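Local coordinates for fibronectin type III domain-containing protein (Simiduia agarivorans, PDB 6P2K) that probably hydrolyses the beta-glucan backbone of xyloglucan-type polysaccharides, as a glycoside hydrolase family 74 enzyme whose catalytic part is built from seven-bladed beta-propellers, at residues 289-297 with 308-316; 713-721 with 732-743. All coordinates share one frame; numbering follows the deposited sequence.

Contact 1: 289-297 with 308-316; sequences RFGLYEGTF and FYWEKIWDS
Leu292 to Phe297 pair antiparallel with Phe308 to Trp314, the axes of strands 292-297 and 308-312 approaching to 4.5 Å, and the ladder slips once where Ile313 and Trp314 both face Leu292 in a classic beta bulge. There Leu292 O takes Ile313 N at 2.9 Å and Trp314 N only weakly. On one face of the sheet the extended Lys312 runs obliquely along the Tyr293 ring, its CG 3.5 Å from Tyr293 CE1, until NZ reaches a lone pair of Phe290 O at 2.9 Å; the ammonium also bridges to Asp315 and Glu260. Farther along, Gly295 CA lies 3.4 Å from CE3 of the Trp310 indole, where a side chain would clash. Phe297 turns its edge to the indole face (planes at 84°), and the Phe308 ring runs nearly parallel to that of Phe297 but slid aside. On the opposite face Tyr309, its CG held between backbone N and carbonyl carbon (chi1 58°), folds its ring over Thr296, whose CB sits 3.8 Å from the ring centroid and whose hydroxyl bonds Lys280. With a serine in place of Tyr309, Thr296 would probably lose this cover and Tyr236 of the second subunit its ring partner. This hairpin supplies the last two strands, the inner 292-300 and the edge strand 304-314, of a four-stranded antiparallel sheet, as in a beta-propeller blade.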
loop_
_atom_site.group_PDB
_atom_site.type_symbol
_atom_site.label_atom_id
_atom_site.label_comp_id
_atom_site.label_asym_id
_atom_site.label_seq_id
_atom_site.Cartn_x
_atom_site.Cartn_y
_atom_site.Cartn_z
ATOM N N ARG B 289 -16.844 28.667 28.789
ATOM C CA ARG B 289 -15.487 28.402 28.310
ATOM C C ARG B 289 -14.986 29.612 27.529
ATOM O O ARG B 289 -15.386 29.830 26.382
ATOM C CB ARG B 289 -15.452 27.150 27.437
ATOM C CG ARG B 289 -15.803 25.865 28.159
ATOM C CD ARG B 289 -15.475 24.639 27.308
ATOM N NE ARG B 289 -15.636 23.407 28.073
ATOM C CZ ARG B 289 -14.714 22.910 28.894
ATOM N NH1 ARG B 289 -13.551 23.530 29.053
ATOM N NH2 ARG B 289 -14.957 21.788 29.557
ATOM N N PHE B 290 -14.091 30.390 28.145
ATOM C CA PHE B 290 -13.457 31.502 27.449
ATOM C C PHE B 290 -12.017 31.723 27.892
ATOM O O PHE B 290 -11.407 32.719 27.484
ATOM C CB PHE B 290 -14.250 32.805 27.649
ATOM C CG PHE B 290 -14.509 33.141 29.091
ATOM C CD1 PHE B 290 -13.529 33.738 29.870
ATOM C CD2 PHE B 290 -15.734 32.862 29.667
ATOM C CE1 PHE B 290 -13.767 34.042 31.194
ATOM C CE2 PHE B 290 -15.978 33.168 30.986
ATOM C CZ PHE B 290 -14.994 33.757 31.752
ATOM N N GLY B 291 -11.456 30.839 28.712
ATOM C CA GLY B 291 -10.159 31.095 29.305
ATOM C C GLY B 291 -10.272 31.854 30.614
ATOM O O GLY B 291 -11.167 31.580 31.418
ATOM N N LEU B 292 -9.389 32.826 30.830
ATOM C CA LEU B 292 -9.324 33.527 32.104
ATOM C C LEU B 292 -8.895 34.970 31.870
ATOM O O LEU B 292 -7.975 35.234 31.093
ATOM C CB LEU B 292 -8.355 32.820 33.059
ATOM C CG LEU B 292 -8.118 33.391 34.456
ATOM C CD1 LEU B 292 -9.419 33.468 35.240
ATOM C CD2 LEU B 292 -7.100 32.529 35.191
ATOM N N TYR B 293 -9.569 35.897 32.548
ATOM C CA TYR B 293 -9.317 37.324 32.401
ATOM C C TYR B 293 -8.495 37.858 33.566
ATOM O O TYR B 293 -8.691 37.458 34.718
ATOM C CB TYR B 293 -10.625 38.117 32.334
ATOM C CG TYR B 293 -11.363 38.072 31.016
ATOM C CD1 TYR B 293 -10.932 38.820 29.926
ATOM C CD2 TYR B 293 -12.519 37.317 30.878
ATOM C CE1 TYR B 293 -11.622 38.795 28.727
ATOM C CE2 TYR B 293 -13.213 37.285 29.689
ATOM C CZ TYR B 293 -12.762 38.024 28.617
ATOM O OH TYR B 293 -13.459 37.991 27.433
ATOM N N GLU B 294 -7.589 38.782 33.262
ATOM C CA GLU B 294 -6.986 39.652 34.261
ATOM C C GLU B 294 -7.284 41.095 33.879
ATOM O O GLU B 294 -7.018 41.510 32.746
ATOM C CB GLU B 294 -5.477 39.433 34.384
ATOM C CG GLU B 294 -4.826 40.353 35.420
ATOM C CD GLU B 294 -3.394 39.970 35.739
ATOM O OE1 GLU B 294 -2.583 39.836 34.797
ATOM O OE2 GLU B 294 -3.079 39.802 36.937
ATOM N N GLY B 295 -7.846 41.849 34.814
ATOM C CA GLY B 295 -8.191 43.239 34.593
ATOM C C GLY B 295 -7.272 44.160 35.370
ATOM O O GLY B 295 -6.842 43.837 36.479
ATOM N N THR B 296 -6.971 45.312 34.779
ATOM C CA THR B 296 -6.143 46.331 35.407
ATOM C C THR B 296 -6.992 47.571 35.640
ATOM O O THR B 296 -7.617 48.081 34.706
ATOM C CB THR B 296 -4.926 46.670 34.541
ATOM O OG1 THR B 296 -4.228 45.464 34.209
ATOM C CG2 THR B 296 -3.983 47.605 35.284
ATOM N N PHE B 297 -7.022 48.045 36.882
ATOM C CA PHE B 297 -7.821 49.201 37.268
ATOM C C PHE B 297 -6.901 50.251 37.871
ATOM O O PHE B 297 -6.292 50.018 38.920
ATOM C CB PHE B 297 -8.920 48.811 38.260
ATOM C CG PHE B 297 -9.964 47.900 37.679
ATOM C CD1 PHE B 297 -9.700 46.552 37.491
ATOM C CD2 PHE B 297 -11.208 48.388 37.321
ATOM C CE1 PHE B 297 -10.653 45.709 36.955
ATOM C CE2 PHE B 297 -12.168 47.550 36.786
ATOM C CZ PHE B 297 -11.888 46.206 36.603
ATOM N N PHE B 308 -9.513 51.462 32.861
ATOM C CA PHE B 308 -9.440 50.041 33.162
ATOM C C PHE B 308 -9.499 49.262 31.858
ATOM O O PHE B 308 -10.058 49.733 30.863
ATOM C CB PHE B 308 -10.562 49.595 34.110
ATOM C CG PHE B 308 -11.908 49.452 33.446
ATOM C CD1 PHE B 308 -12.779 50.525 33.381
ATOM C CD2 PHE B 308 -12.306 48.237 32.902
ATOM C CE1 PHE B 308 -14.018 50.395 32.775
ATOM C CE2 PHE B 308 -13.540 48.105 32.294
ATOM C CZ PHE B 308 -14.397 49.185 32.232
ATOM N N TYR B 309 -8.918 48.063 31.877
ATOM C CA TYR B 309 -8.979 47.175 30.727
ATOM C C TYR B 309 -8.911 45.731 31.199
ATOM O O TYR B 309 -8.353 45.431 32.258
ATOM C CB TYR B 309 -7.857 47.461 29.717
ATOM C CG TYR B 309 -6.448 47.366 30.266
ATOM C CD1 TYR B 309 -5.889 48.414 30.987
ATOM C CD2 TYR B 309 -5.668 46.236 30.041
ATOM C CE1 TYR B 309 -4.597 48.335 31.481
ATOM C CE2 TYR B 309 -4.377 46.147 30.532
ATOM C CZ TYR B 309 -3.847 47.199 31.250
ATOM O OH TYR B 309 -2.562 47.114 31.741
ATOM N N TRP B 310 -9.502 44.842 30.403
ATOM C CA TRP B 310 -9.475 43.409 30.651
ATOM C C TRP B 310 -8.618 42.730 29.593
ATOM O O TRP B 310 -8.668 43.089 28.414
ATOM C CB TRP B 310 -10.884 42.814 30.633
ATOM C CG TRP B 310 -11.748 43.246 31.776
ATOM C CD1 TRP B 310 -12.685 44.236 31.762
ATOM C CD2 TRP B 310 -11.766 42.692 33.097
ATOM N NE1 TRP B 310 -13.282 44.339 32.996
ATOM C CE2 TRP B 310 -12.735 43.401 33.833
ATOM C CE3 TRP B 310 -11.058 41.667 33.728
ATOM C CZ2 TRP B 310 -13.013 43.118 35.170
ATOM C CZ3 TRP B 310 -11.332 41.390 35.056
ATOM C CH2 TRP B 310 -12.300 42.111 35.762
ATOM N N GLU B 311 -7.836 41.746 30.019
ATOM C CA GLU B 311 -6.950 41.011 29.131
ATOM C C GLU B 311 -7.095 39.524 29.402
ATOM O O GLU B 311 -7.163 39.101 30.561
ATOM C CB GLU B 311 -5.494 41.445 29.325
ATOM C CG GLU B 311 -4.467 40.542 28.671
ATOM C CD GLU B 311 -3.047 40.942 29.023
ATOM O OE1 GLU B 311 -2.104 40.436 28.377
ATOM O OE2 GLU B 311 -2.875 41.764 29.948
ATOM N N LYS B 312 -7.160 38.732 28.336
ATOM C CA LYS B 312 -7.198 37.281 28.475
ATOM C C LYS B 312 -5.779 36.784 28.708
ATOM O O LYS B 312 -4.927 36.879 27.821
ATOM C CB LYS B 312 -7.816 36.634 27.238
ATOM C CG LYS B 312 -9.331 36.550 27.285
ATOM C CD LYS B 312 -9.858 35.452 26.380
ATOM C CE LYS B 312 -11.347 35.630 26.128
ATOM N NZ LYS B 312 -11.903 34.539 25.278
ATOM N N ILE B 313 -5.515 36.268 29.912
ATOM C CA ILE B 313 -4.208 35.687 30.206
ATOM C C ILE B 313 -4.172 34.194 29.924
ATOM O O ILE B 313 -3.098 33.579 30.015
ATOM C CB ILE B 313 -3.806 35.971 31.666
ATOM C CG1 ILE B 313 -4.820 35.356 32.632
ATOM C CG2 ILE B 313 -3.700 37.471 31.897
ATOM C CD1 ILE B 313 -4.315 35.264 34.056
ATOM N N TRP B 314 -5.312 33.600 29.574
ATOM C CA TRP B 314 -5.433 32.197 29.209
ATOM C C TRP B 314 -6.561 32.113 28.193
ATOM O O TRP B 314 -7.594 32.765 28.366
ATOM C CB TRP B 314 -5.730 31.334 30.439
ATOM C CG TRP B 314 -5.371 29.881 30.308
ATOM C CD1 TRP B 314 -4.599 29.298 29.341
ATOM C CD2 TRP B 314 -5.776 28.828 31.189
ATOM N NE1 TRP B 314 -4.504 27.943 29.569
ATOM C CE2 TRP B 314 -5.217 27.632 30.698
ATOM C CE3 TRP B 314 -6.564 28.782 32.345
ATOM C CZ2 TRP B 314 -5.417 26.407 31.327
ATOM C CZ3 TRP B 314 -6.761 27.562 32.966
ATOM C CH2 TRP B 314 -6.188 26.393 32.457
ATOM N N ASP B 315 -6.368 31.334 27.132
ATOM C CA ASP B 315 -7.282 31.408 25.998
ATOM C C ASP B 315 -7.360 30.050 25.306
ATOM O O ASP B 315 -6.822 29.052 25.793
ATOM C CB ASP B 315 -6.835 32.510 25.030
ATOM C CG ASP B 315 -7.995 33.153 24.300
ATOM O OD1 ASP B 315 -9.095 32.554 24.283
ATOM O OD2 ASP B 315 -7.804 34.254 23.741
ATOM N N SER B 316 -8.032 30.031 24.151
ATOM C CA SER B 316 -8.195 28.827 23.350
ATOM C C SER B 316 -6.851 28.159 23.108
ATOM O O SER B 316 -5.815 28.820 23.003
ATOM C CB SER B 316 -8.839 29.165 22.002
ATOM O OG SER B 316 -9.949 30.022 22.178
HETATM O O HOH W 1 -11.796 31.936 24.166
HETATM O O HOH W 2 -2.508 42.039 33.095
#

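Contact 2: 713-721 with 732-743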
loop_
_atom_site.group_PDB
_atom_site.type_symbol
_atom_site.label_atom_id
_atom_site.label_comp_id
_atom_site.label_asym_id
_atom_site.label_seq_id
_atom_site.Cartn_x
_atom_site.Cartn_y
_atom_site.Cartn_z
ATOM N N GLN B 713 -22.329 8.903 48.794
ATOM C CA GLN B 713 -20.950 8.594 48.407
ATOM C C GLN B 713 -20.193 7.918 49.547
ATOM O O GLN B 713 -19.024 8.210 49.803
ATOM C CB GLN B 713 -20.207 9.846 47.932
ATOM C CG GLN B 713 -20.860 10.543 46.757
ATOM C CD GLN B 713 -20.342 11.953 46.564
ATOM O OE1 GLN B 713 -20.922 12.743 45.818
ATOM N NE2 GLN B 713 -19.242 12.280 47.241
ATOM N N LEU B 714 -20.867 7.005 50.237
ATOM C CA LEU B 714 -20.284 6.265 51.344
ATOM C C LEU B 714 -20.043 4.826 50.913
ATOM O O LEU B 714 -20.965 4.149 50.447
ATOM C CB LEU B 714 -21.192 6.311 52.572
ATOM C CG LEU B 714 -21.435 7.714 53.133
ATOM C CD1 LEU B 714 -22.548 7.700 54.169
ATOM C CD2 LEU B 714 -20.150 8.269 53.730
ATOM N N GLY B 715 -18.802 4.372 51.054
ATOM C CA GLY B 715 -18.467 2.991 50.773
ATOM C C GLY B 715 -18.179 2.221 52.043
ATOM O O GLY B 715 -17.273 2.586 52.800
ATOM N N TYR B 716 -18.951 1.163 52.303
ATOM C CA TYR B 716 -18.732 0.393 53.522
ATOM C C TYR B 716 -17.453 -0.428 53.428
ATOM O O TYR B 716 -16.630 -0.422 54.350
ATOM C CB TYR B 716 -19.928 -0.515 53.813
ATOM C CG TYR B 716 -19.885 -1.051 55.222
ATOM C CD1 TYR B 716 -19.110 -2.159 55.543
ATOM C CD2 TYR B 716 -20.587 -0.425 56.243
ATOM C CE1 TYR B 716 -19.046 -2.635 56.839
ATOM C CE2 TYR B 716 -20.532 -0.898 57.542
ATOM C CZ TYR B 716 -19.760 -2.003 57.834
ATOM O OH TYR B 716 -19.700 -2.478 59.123
ATOM N N GLY B 717 -17.276 -1.151 52.326
ATOM C CA GLY B 717 -16.106 -1.991 52.177
ATOM C C GLY B 717 -16.180 -2.938 50.999
ATOM O O GLY B 717 -17.252 -3.157 50.427
ATOM N N VAL B 718 -15.032 -3.497 50.626
ATOM C CA VAL B 718 -14.921 -4.472 49.548
ATOM C C VAL B 718 -14.692 -5.835 50.179
ATOM O O VAL B 718 -13.847 -5.977 51.072
ATOM C CB VAL B 718 -13.781 -4.114 48.579
ATOM C CG1 VAL B 718 -13.809 -5.027 47.355
ATOM C CG2 VAL B 718 -13.878 -2.650 48.176
ATOM N N PHE B 719 -15.443 -6.835 49.727
ATOM C CA PHE B 719 -15.418 -8.155 50.341
ATOM C C PHE B 719 -15.137 -9.224 49.297
ATOM O O PHE B 719 -15.713 -9.214 48.207
ATOM C CB PHE B 719 -16.737 -8.447 51.062
ATOM C CG PHE B 719 -17.067 -7.443 52.127
ATOM C CD1 PHE B 719 -17.782 -6.292 51.818
ATOM C CD2 PHE B 719 -16.636 -7.632 53.434
ATOM C CE1 PHE B 719 -18.076 -5.360 52.796
ATOM C CE2 PHE B 719 -16.928 -6.707 54.417
ATOM C CZ PHE B 719 -17.650 -5.568 54.100
ATOM N N LEU B 720 -14.249 -10.149 49.652
ATOM C CA LEU B 720 -13.813 -11.223 48.771
ATOM C C LEU B 720 -14.156 -12.555 49.423
ATOM O O LEU B 720 -13.730 -12.828 50.550
ATOM C CB LEU B 720 -12.310 -11.128 48.499
ATOM C CG LEU B 720 -11.709 -12.181 47.565
ATOM C CD1 LEU B 720 -11.979 -11.826 46.108
ATOM C CD2 LEU B 720 -10.220 -12.347 47.820
ATOM N N GLY B 721 -14.920 -13.378 48.716
ATOM C CA GLY B 721 -15.302 -14.698 49.195
ATOM C C GLY B 721 -14.555 -15.777 48.434
ATOM O O GLY B 721 -14.310 -15.645 47.231
ATOM N N GLN B 732 -13.696 -12.368 53.393
ATOM C CA GLN B 732 -12.666 -11.562 54.023
ATOM C C GLN B 732 -12.774 -10.131 53.513
ATOM O O GLN B 732 -13.352 -9.864 52.455
ATOM C CB GLN B 732 -11.262 -12.126 53.760
ATOM C CG GLN B 732 -10.911 -12.273 52.289
ATOM C CD GLN B 732 -9.575 -12.963 52.074
ATOM O OE1 GLN B 732 -8.564 -12.582 52.665
ATOM N NE2 GLN B 732 -9.566 -13.983 51.223
ATOM N N ASP B 733 -12.214 -9.213 54.292
ATOM C CA ASP B 733 -12.230 -7.791 53.976
ATOM C C ASP B 733 -10.999 -7.461 53.138
ATOM O O ASP B 733 -9.866 -7.680 53.580
ATOM C CB ASP B 733 -12.259 -6.973 55.270
ATOM C CG ASP B 733 -12.294 -5.474 55.029
ATOM O OD1 ASP B 733 -12.471 -5.042 53.868
ATOM O OD2 ASP B 733 -12.146 -4.722 56.017
ATOM N N ILE B 734 -11.218 -6.950 51.926
ATOM C CA ILE B 734 -10.104 -6.596 51.051
ATOM C C ILE B 734 -10.185 -5.121 50.678
ATOM O O ILE B 734 -9.673 -4.704 49.634
ATOM C CB ILE B 734 -10.069 -7.485 49.792
ATOM C CG1 ILE B 734 -11.329 -7.289 48.948
ATOM C CG2 ILE B 734 -9.895 -8.947 50.174
ATOM C CD1 ILE B 734 -11.133 -7.631 47.478
ATOM N N THR B 735 -10.823 -4.319 51.533
ATOM C CA THR B 735 -10.870 -2.879 51.294
ATOM C C THR B 735 -9.468 -2.283 51.310
ATOM O O THR B 735 -9.094 -1.527 50.404
ATOM C CB THR B 735 -11.758 -2.196 52.335
ATOM O OG1 THR B 735 -13.026 -2.862 52.393
ATOM C CG2 THR B 735 -11.979 -0.732 51.969
ATOM N N ASP B 736 -8.678 -2.622 52.330
ATOM C CA ASP B 736 -7.264 -2.231 52.461
ATOM C C ASP B 736 -7.160 -0.717 52.267
ATOM O O ASP B 736 -7.877 0.033 52.945
ATOM C CB ASP B 736 -6.418 -3.072 51.512
ATOM C CG ASP B 736 -6.454 -4.550 51.852
ATOM O OD1 ASP B 736 -6.439 -4.887 53.054
ATOM O OD2 ASP B 736 -6.491 -5.375 50.918
ATOM N N ASP B 737 -6.317 -0.229 51.358
ATOM C CA ASP B 737 -6.096 1.199 51.185
ATOM C C ASP B 737 -6.997 1.826 50.120
ATOM O O ASP B 737 -6.714 2.941 49.668
ATOM C CB ASP B 737 -4.625 1.465 50.850
ATOM C CG ASP B 737 -4.126 0.626 49.688
ATOM O OD1 ASP B 737 -4.905 -0.194 49.159
ATOM O OD2 ASP B 737 -2.950 0.788 49.301
ATOM N N LEU B 738 -8.073 1.150 49.716
ATOM C CA LEU B 738 -8.989 1.700 48.717
ATOM C C LEU B 738 -9.910 2.693 49.411
ATOM O O LEU B 738 -10.846 2.310 50.116
ATOM C CB LEU B 738 -9.779 0.596 48.027
ATOM C CG LEU B 738 -10.498 1.035 46.747
ATOM C CD1 LEU B 738 -9.500 1.527 45.701
ATOM C CD2 LEU B 738 -11.346 -0.095 46.186
ATOM N N HIS B 739 -9.649 3.985 49.206
ATOM C CA HIS B 739 -10.345 5.006 49.977
ATOM C C HIS B 739 -11.718 5.318 49.391
ATOM O O HIS B 739 -12.672 5.568 50.138
ATOM C CB HIS B 739 -9.470 6.254 50.075
ATOM C CG HIS B 739 -8.206 6.041 50.854
ATOM N ND1 HIS B 739 -6.955 6.112 50.280
ATOM C CD2 HIS B 739 -8.005 5.751 52.162
ATOM C CE1 HIS B 739 -6.036 5.879 51.201
ATOM N NE2 HIS B 739 -6.647 5.659 52.351
ATOM N N PHE B 740 -11.847 5.292 48.072
ATOM C CA PHE B 740 -13.143 5.336 47.407
ATOM C C PHE B 740 -13.400 3.934 46.871
ATOM O O PHE B 740 -12.805 3.529 45.867
ATOM C CB PHE B 740 -13.161 6.383 46.297
ATOM C CG PHE B 740 -14.515 6.584 45.684
ATOM C CD1 PHE B 740 -14.929 5.806 44.619
ATOM C CD2 PHE B 740 -15.380 7.543 46.183
ATOM C CE1 PHE B 740 -16.177 5.982 44.057
ATOM C CE2 PHE B 740 -16.633 7.723 45.624
ATOM C CZ PHE B 740 -17.030 6.942 44.558
ATOM N N SER B 741 -14.272 3.189 47.549
ATOM C CA SER B 741 -14.422 1.762 47.307
ATOM C C SER B 741 -15.741 1.382 46.651
ATOM O O SER B 741 -15.957 0.196 46.386
ATOM C CB SER B 741 -14.260 0.993 48.623
ATOM O OG SER B 741 -15.215 1.414 49.578
ATOM N N GLY B 742 -16.635 2.334 46.401
ATOM C CA GLY B 742 -17.793 2.033 45.577
ATOM C C GLY B 742 -17.357 1.623 44.182
ATOM O O GLY B 742 -16.381 2.146 43.640
ATOM N N MET B 743 -18.071 0.662 43.599
ATOM C CA MET B 743 -17.641 0.060 42.345
ATOM C C MET B 743 -18.796 -0.053 41.363
ATOM O O MET B 743 -19.922 -0.384 41.746
ATOM C CB MET B 743 -17.036 -1.324 42.578
ATOM C CG MET B 743 -15.717 -1.295 43.326
ATOM S SD MET B 743 -15.134 -2.943 43.735
ATOM C CE MET B 743 -13.561 -2.553 44.501
HETATM O O HOH W 3 -17.382 -0.019 49.309
HETATM O O HOH W 4 -11.874 -14.917 50.779
#
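Thr735 reaches across to strand 714-721 with its hydroxyl: Val718 N donates to Thr735 OG1 at 2.7 Å, with an N-H...O angle of 163°. The same hydroxyl donates to the syn lone pair of Asp733 OD1, also at 2.7 Å, while Thr735 N meets that oxygen from above the carboxylate plane. This Asx turn ends the pairing of a beta-hairpin that supplies the last two strands of a four-stranded propeller blade. Two donors thus grip Asp733 OD1, and Arg673 holds the other oxygen in a salt bridge, so the carboxylate is fixed in rotation and orients the threonine hydroxyl that accepts from Val718 N. Beside it Ile734 N bonds Val718 O at 2.9 Å, and Leu720 and Gln732 form a hydrogen-bonded antiparallel pair through both their N and O atoms. A water donates to Leu720 O; its link to Gln732 NE2 is modelled too short to be relied on. After a type II' turn from Thr735 to Leu738 the chain comes back under Val718. With CG1 opposite its backbone N (chi1 -172°), Val718 divides its methyls: CG1 packs on Ile734 CG1 at 3.7 Å, whereas CG2 meets Leu738 CD2, Ser741 CB and, at 3.7 Å, Met743 CE. Ile734 also lays CG2 against Leu720 CB and touches Leu757 of strand 754-761, linking the hairpin to the neighbouring sheet. At the far end Ser741 OG stands 3.8 Å from Gly715 CA and shares a water with Gly717 N, the latter by a weak bond.

How the contacts relate
From the N terminus, contact 1 comes first: strand 292-300 turns back into strand 304-314, and the pairing closes a short hairpin at the edge of the sheet that begins with strand 265-270. Some four hundred residues later, contact 2 closes a second hairpin, between strands 714-723 and 729-733, and its second segment leads on toward strand 745-751. The two loops are in series, neither nesting nor crossing. The centres of contact 1 and contact 2 are 45 Å apart, on opposite sides of the chain's centre. Contact 1 lies near a second subunit; contact 2 lies beside the sheet in which strand 7-8, from the N terminus, pairs with strand 765-770 near the C terminus.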